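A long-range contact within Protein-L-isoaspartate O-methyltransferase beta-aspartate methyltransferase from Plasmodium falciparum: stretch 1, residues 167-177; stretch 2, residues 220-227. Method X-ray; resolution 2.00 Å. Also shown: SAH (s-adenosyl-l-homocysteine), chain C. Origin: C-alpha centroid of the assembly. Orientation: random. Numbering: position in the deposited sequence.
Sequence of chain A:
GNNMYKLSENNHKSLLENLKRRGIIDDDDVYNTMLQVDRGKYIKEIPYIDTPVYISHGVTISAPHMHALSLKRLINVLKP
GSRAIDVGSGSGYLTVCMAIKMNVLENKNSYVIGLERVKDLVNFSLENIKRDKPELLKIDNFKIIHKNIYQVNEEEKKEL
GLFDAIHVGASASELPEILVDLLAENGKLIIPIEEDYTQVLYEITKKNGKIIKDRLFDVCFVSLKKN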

ATOM      1  N   HIS A 167      -3.647   3.408   2.130  1.00 28.19           N
ATOM      2  CA  HIS A 167      -2.306   3.133   2.566  1.00 28.62           C
ATOM      3  C   HIS A 167      -1.407   4.154   1.923  1.00 28.75           C
ATOM      4  O   HIS A 167      -1.509   4.437   0.733  1.00 28.64           O
ATOM      5  CB  HIS A 167      -1.883   1.724   2.194  1.00 29.17           C
ATOM      6  CG  HIS A 167      -0.445   1.458   2.471  1.00 30.46           C
ATOM      7  ND1 HIS A 167       0.534   1.613   1.515  1.00 30.93           N
ATOM      8  CD2 HIS A 167       0.191   1.105   3.611  1.00 31.92           C
ATOM      9  CE1 HIS A 167       1.711   1.355   2.050  1.00 30.24           C
ATOM     10  NE2 HIS A 167       1.528   1.034   3.317  1.00 33.42           N
ATOM     11  N   VAL A 168      -0.533   4.740   2.723  1.00 29.09           N
ATOM     12  CA  VAL A 168       0.381   5.700   2.180  1.00 28.71           C
ATOM     13  C   VAL A 168       1.781   5.184   2.497  1.00 28.61           C
ATOM     14  O   VAL A 168       2.133   5.039   3.657  1.00 27.43           O
ATOM     15  CB  VAL A 168       0.138   7.093   2.795  1.00 29.17           C
ATOM     16  CG1 VAL A 168       0.868   8.130   2.017  1.00 29.50           C
ATOM     17  CG2 VAL A 168      -1.382   7.411   2.861  1.00 27.85           C
ATOM     18  N   GLY A 169       2.571   4.932   1.451  1.00 27.66           N
ATOM     19  CA  GLY A 169       3.860   4.262   1.617  1.00 28.61           C
ATOM     20  C   GLY A 169       5.047   5.223   1.628  1.00 29.17           C
ATOM     21  O   GLY A 169       6.169   4.809   1.365  1.00 28.85           O
ATOM     22  N   ALA A 170       4.775   6.494   1.955  1.00 29.48           N
ATOM     23  CA  ALA A 170       5.768   7.538   1.999  1.00 29.46           C
ATOM     24  C   ALA A 170       5.370   8.508   3.097  1.00 30.86           C
ATOM     25  O   ALA A 170       4.182   8.680   3.395  1.00 30.71           O
ATOM     26  CB  ALA A 170       5.903   8.243   0.638  1.00 29.49           C
ATOM     27  N   SER A 171       6.384   9.102   3.728  1.00 31.32           N
ATOM     28  CA  SER A 171       6.207   9.951   4.883  1.00 32.25           C
ATOM     29  C   SER A 171       5.837  11.387   4.515  1.00 33.22           C
ATOM     30  O   SER A 171       6.407  11.981   3.598  1.00 32.21           O
ATOM     31  CB  SER A 171       7.494   9.969   5.687  1.00 32.21           C
ATOM     32  OG  SER A 171       7.337  10.796   6.799  1.00 31.82           O
ATOM     33  N   ALA A 172       4.888  11.932   5.264  1.00 34.72           N
ATOM     34  CA  ALA A 172       4.347  13.244   4.991  1.00 36.56           C
ATOM     35  C   ALA A 172       4.813  14.219   6.062  1.00 38.30           C
ATOM     36  O   ALA A 172       4.820  13.885   7.256  1.00 38.96           O
ATOM     37  CB  ALA A 172       2.831  13.183   4.984  1.00 36.33           C
ATOM     38  N   SER A 173       5.178  15.429   5.632  1.00 40.11           N
ATOM     39  CA  SER A 173       5.505  16.531   6.557  1.00 41.61           C
ATOM     40  C   SER A 173       4.345  16.817   7.512  1.00 42.24           C
ATOM     41  O   SER A 173       4.555  17.206   8.665  1.00 42.97           O
ATOM     42  CB  SER A 173       5.918  17.790   5.782  1.00 40.95           C
ATOM     43  OG  SER A 173       4.892  18.253   4.921  1.00 42.82           O
ATOM     44  N   GLU A 174       3.121  16.626   7.015  1.00 43.22           N
ATOM     45  CA  GLU A 174       1.892  16.705   7.823  1.00 43.83           C
ATOM     46  C   GLU A 174       0.756  15.950   7.122  1.00 43.59           C
ATOM     47  O   GLU A 174       0.854  15.667   5.926  1.00 43.85           O
ATOM     48  CB  GLU A 174       1.497  18.166   8.136  1.00 43.92           C
ATOM     49  CG  GLU A 174       0.936  18.973   6.958  1.00 46.84           C
ATOM     50  CD  GLU A 174       2.014  19.561   6.058  1.00 50.73           C
ATOM     51  OE1 GLU A 174       2.922  20.262   6.570  1.00 52.80           O
ATOM     52  OE2 GLU A 174       1.947  19.333   4.828  1.00 52.37           O
ATOM     53  N   LEU A 175      -0.302  15.634   7.879  1.00 43.73           N
ATOM     54  CA  LEU A 175      -1.451  14.836   7.423  1.00 43.96           C
ATOM     55  C   LEU A 175      -2.187  15.499   6.273  1.00 44.20           C
ATOM     56  O   LEU A 175      -2.891  16.484   6.493  1.00 44.74           O
ATOM     57  CB  LEU A 175      -2.443  14.642   8.577  1.00 43.52           C
ATOM     58  CG  LEU A 175      -3.436  13.468   8.622  1.00 43.88           C
ATOM     59  CD1 LEU A 175      -4.774  13.960   9.087  1.00 40.52           C
ATOM     60  CD2 LEU A 175      -3.585  12.706   7.292  1.00 44.13           C
ATOM     61  N   PRO A 176      -2.055  14.958   5.045  1.00 44.42           N
ATOM     62  CA  PRO A 176      -2.663  15.694   3.947  1.00 44.43           C
ATOM     63  C   PRO A 176      -4.184  15.613   4.038  1.00 44.40           C
ATOM     64  O   PRO A 176      -4.740  14.538   4.218  1.00 44.22           O
ATOM     65  CB  PRO A 176      -2.122  14.988   2.697  1.00 44.50           C
ATOM     66  CG  PRO A 176      -0.973  14.110   3.201  1.00 44.20           C
ATOM     67  CD  PRO A 176      -1.406  13.723   4.570  1.00 44.14           C
ATOM     68  N   GLU A 177      -4.838  16.762   3.945  1.00 44.65           N
ATOM     69  CA  GLU A 177      -6.287  16.859   4.161  1.00 45.04           C
ATOM     70  C   GLU A 177      -7.112  16.128   3.086  1.00 44.01           C
ATOM     71  O   GLU A 177      -8.173  15.575   3.389  1.00 44.36           O
ATOM     72  CB  GLU A 177      -6.690  18.336   4.318  1.00 45.78           C
ATOM     73  CG  GLU A 177      -8.066  18.595   4.927  1.00 48.93           C
ATOM     74  CD  GLU A 177      -8.349  17.797   6.205  1.00 53.62           C
ATOM     75  OE1 GLU A 177      -7.390  17.425   6.929  1.00 55.25           O
ATOM     76  OE2 GLU A 177      -9.549  17.540   6.477  1.00 55.59           O
ATOM     77  N   CYS A 220      10.600   4.291   9.396  1.00 35.64           N
ATOM     78  CA  CYS A 220      11.491   4.888   8.412  1.00 35.11           C
ATOM     79  C   CYS A 220      10.936   4.652   6.989  1.00 36.27           C
ATOM     80  O   CYS A 220      10.911   3.517   6.489  1.00 36.36           O
ATOM     81  CB  CYS A 220      12.908   4.313   8.565  1.00 35.18           C
ATOM     82  SG  CYS A 220      13.634   4.649  10.207  1.00 34.57           S
ATOM     83  N   PHE A 221      10.469   5.731   6.360  1.00 36.26           N
ATOM     84  CA  PHE A 221       9.904   5.680   5.024  1.00 36.65           C
ATOM     85  C   PHE A 221      10.554   6.725   4.144  1.00 36.43           C
ATOM     86  O   PHE A 221      11.037   7.726   4.642  1.00 36.75           O
ATOM     87  CB  PHE A 221       8.413   5.972   5.074  1.00 36.45           C
ATOM     88  CG  PHE A 221       7.564   4.796   5.454  1.00 37.45           C
ATOM     89  CD1 PHE A 221       6.856   4.084   4.473  1.00 38.03           C
ATOM     90  CD2 PHE A 221       7.430   4.418   6.783  1.00 36.39           C
ATOM     91  CE1 PHE A 221       6.058   3.013   4.802  1.00 38.03           C
ATOM     92  CE2 PHE A 221       6.633   3.343   7.134  1.00 36.66           C
ATOM     93  CZ  PHE A 221       5.936   2.639   6.155  1.00 38.27           C
ATOM     94  N   VAL A 222      10.553   6.491   2.838  1.00 37.00           N
ATOM     95  CA  VAL A 222      10.899   7.536   1.883  1.00 37.62           C
ATOM     96  C   VAL A 222       9.861   8.672   2.053  1.00 37.74           C
ATOM     97  O   VAL A 222       8.755   8.447   2.554  1.00 36.48           O
ATOM     98  CB  VAL A 222      10.981   7.020   0.390  1.00 37.94           C
ATOM     99  CG1 VAL A 222      11.369   5.524   0.302  1.00 39.09           C
ATOM    100  CG2 VAL A 222       9.689   7.247  -0.368  1.00 37.04           C
ATOM    101  N   SER A 223      10.228   9.879   1.636  1.00 38.26           N
ATOM    102  CA  SER A 223       9.368  11.057   1.776  1.00 39.25           C
ATOM    103  C   SER A 223       8.206  11.160   0.760  1.00 39.44           C
ATOM    104  O   SER A 223       8.382  10.888  -0.443  1.00 39.76           O
ATOM    105  CB  SER A 223      10.226  12.321   1.686  1.00 39.41           C
ATOM    106  OG  SER A 223       9.437  13.451   1.997  1.00 40.52           O
ATOM    107  N   LEU A 224       7.034  11.576   1.246  1.00 39.73           N
ATOM    108  CA  LEU A 224       5.900  11.908   0.366  1.00 40.17           C
ATOM    109  C   LEU A 224       6.089  13.323  -0.200  1.00 41.30           C
ATOM    110  O   LEU A 224       5.752  14.307   0.460  1.00 42.22           O
ATOM    111  CB  LEU A 224       4.564  11.791   1.112  1.00 39.97           C
ATOM    112  CG  LEU A 224       3.291  11.858   0.272  1.00 39.04           C
ATOM    113  CD1 LEU A 224       3.119  10.583  -0.528  1.00 37.51           C
ATOM    114  CD2 LEU A 224       2.080  12.125   1.165  1.00 39.23           C
ATOM    115  N   LYS A 225       6.635  13.392  -1.414  1.00 41.78           N
ATOM    116  CA  LYS A 225       7.062  14.625  -2.062  1.00 42.75           C
ATOM    117  C   LYS A 225       5.903  15.444  -2.631  1.00 43.72           C
ATOM    118  O   LYS A 225       5.069  14.932  -3.385  1.00 43.64           O
ATOM    119  CB  LYS A 225       8.054  14.304  -3.183  1.00 42.49           C
ATOM    120  CG  LYS A 225       9.427  13.833  -2.746  1.00 41.59           C
ATOM    121  CD  LYS A 225      10.334  13.714  -3.963  1.00 42.34           C
ATOM    122  CE  LYS A 225      11.720  13.149  -3.634  1.00 43.57           C
ATOM    123  NZ  LYS A 225      12.545  14.013  -2.715  1.00 44.08           N
ATOM    124  N   LYS A 226       5.883  16.726  -2.274  1.00 44.87           N
ATOM    125  CA  LYS A 226       4.831  17.651  -2.680  1.00 45.70           C
ATOM    126  C   LYS A 226       4.938  18.146  -4.117  1.00 46.75           C
ATOM    127  O   LYS A 226       3.960  18.618  -4.690  1.00 47.20           O
ATOM    128  CB  LYS A 226       4.777  18.824  -1.717  1.00 45.70           C
ATOM    129  CG  LYS A 226       4.087  18.491  -0.429  1.00 44.96           C
ATOM    130  CD  LYS A 226       4.213  19.611   0.547  1.00 43.59           C
ATOM    131  CE  LYS A 226       3.356  19.356   1.744  1.00 41.92           C
ATOM    132  NZ  LYS A 226       3.554  20.442   2.726  1.00 41.72           N
ATOM    133  N   ASN A 227       6.117  18.045  -4.712  1.00 47.92           N
ATOM    134  CA  ASN A 227       6.228  18.322  -6.140  1.00 49.31           C
ATOM    135  C   ASN A 227       6.998  17.234  -6.855  1.00 49.77           C
ATOM    136  O   ASN A 227       6.718  16.052  -6.632  1.00 49.84           O
ATOM    137  CB  ASN A 227       6.822  19.716  -6.416  1.00 49.97           C
ATOM    138  CG  ASN A 227       8.040  20.028  -5.549  1.00 51.45           C
ATOM    139  OD1 ASN A 227       9.118  19.441  -5.724  1.00 55.28           O
ATOM    140  ND2 ASN A 227       7.871  20.956  -4.613  1.00 51.83           N
ATOM    141  OXT ASN A 227       7.899  17.508  -7.660  1.00 50.21           O
TER
HETATM  142  N   SAH C 301       4.538   0.608  -1.257  1.00 26.69           N
HETATM  143  CA  SAH C 301       5.778   0.893  -2.024  1.00 25.82           C
HETATM  144  CB  SAH C 301       6.543   1.993  -1.333  1.00 25.87           C
HETATM  145  CG  SAH C 301       7.524   2.604  -2.324  1.00 26.37           C
HETATM  146  SD  SAH C 301       8.467   3.939  -1.582  1.00 30.06           S
HETATM  147  C   SAH C 301       6.664  -0.340  -2.231  1.00 26.11           C
HETATM  148  O   SAH C 301       6.878  -1.087  -1.274  1.00 24.73           O
HETATM  149  OXT SAH C 301       7.167  -0.601  -3.354  1.00 24.57           O
HETATM  150  C5' SAH C 301       7.174   5.202  -1.676  1.00 30.80           C
HETATM  151  C4' SAH C 301       6.717   5.593  -3.082  1.00 30.88           C
HETATM  152  O4' SAH C 301       5.976   6.773  -2.954  1.00 32.06           O
HETATM  153  C3' SAH C 301       7.804   5.888  -4.107  1.00 30.09           C
HETATM  154  O3' SAH C 301       7.649   5.010  -5.210  1.00 28.25           O
HETATM  155  C2' SAH C 301       7.585   7.343  -4.493  1.00 30.61           C
HETATM  156  O2' SAH C 301       7.838   7.581  -5.860  1.00 30.16           O
HETATM  157  C1' SAH C 301       6.122   7.527  -4.147  1.00 30.67           C
HETATM  158  N9  SAH C 301       5.699   8.911  -3.839  1.00 31.12           N
HETATM  159  C8  SAH C 301       6.420   9.843  -3.150  1.00 31.73           C
HETATM  160  N7  SAH C 301       5.662  10.958  -3.035  1.00 32.36           N
HETATM  161  C5  SAH C 301       4.479  10.768  -3.660  1.00 29.82           C
HETATM  162  C6  SAH C 301       3.365  11.590  -3.867  1.00 31.26           C
HETATM  163  N6  SAH C 301       3.304  12.838  -3.421  1.00 29.90           N
HETATM  164  N1  SAH C 301       2.275  11.088  -4.531  1.00 32.96           N
HETATM  165  C2  SAH C 301       2.299   9.795  -5.017  1.00 30.97           C
HETATM  166  N3  SAH C 301       3.410   9.015  -4.814  1.00 30.07           N
HETATM  167  C4  SAH C 301       4.489   9.482  -4.150  1.00 29.94           C
HETATM  168  O   HOH W   1       8.987   3.991   2.209  1.00 44.66           O
HETATM  169  O   HOH W   2       4.679  15.596   2.605  1.00 42.39           O

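The most unusual feature is how briefly and tightly the two backbones meet. A single beta bridge joins Ser171 to Ser223, with their CA atoms 4.6 Å apart. Two hydrogen bonds make it, both nearly straight. Ser171 N donates to Val222 O at 2.7 Å. Leu224 N donates to Ser171 O at 2.5 Å, which is very short. Ser171 thus uses both its backbone polar atoms on the other stretch. Two CA-H...O contacts accompany the bridge: Ala170 CA lies 3.2 Å from Val222 O, and Ser223 CA lies 3.6 Å from Ser171 O.

Water extends the backbone pairing. One water donates to Gly169 O at 3.1 Å and accepts from Val222 N at 3.0 Å. A second accepts from Ser173 N at 3.1 Å and donates to Leu224 O at 2.7 Å. Ala170 O is buried with no partner in the model.

Leu224 is the main apolar anchor. Its CA-to-CB bond points toward the first stretch, and it has the largest area covered by the other stretch. Its branched end meets several small or compact side chains. Leu224 CD1 lies 3.8 Å from Ala170 CB and 4.2 Å from Val168 CG1. Leu224 CD2 lies 4.0 Å from Ala172 CB and 4.2 Å from Pro176 CG. The short side chain of Ala170 fits beside Val222, with Ala170 CB 4.0 Å from Val222 CG2.

Phe221 brings its ring edge to the backbone of Gly169. Its CA-to-CB bond points toward the first stretch, and Gly169 O sits at the ring edge, 3.3 Å from Phe221 CD1. Gly169 suits its place because an ideal CB there would be crowded by the amino nitrogen of SAH.

A salt bridge adds a polar contact at the exposed margin. Lys226 NZ donates to Glu174 OE2 at 2.9 Å. The CA-to-CB bond of Glu174 points away from the second stretch, but its side chain bends so that its end comes nearer. Lys226 reaches it with chi2 to chi4 all t. Ser173 OG donates a weak hydrogen bond to Glu174 OE2 at 3.1 Å.

The two stretches bury 516 Å² between them, both sides summed. Both touch SAH, the product left when the methyl donor has given up its methyl group. Lys225 N donates to SAH N7 at 3.1 Å, and SAH N6 donates weakly to Lys225 O at 2.7 Å. Leu224 CD1 approaches SAH C5 at 3.4 Å, so this leucine packs against the adenine as well as the first stretch.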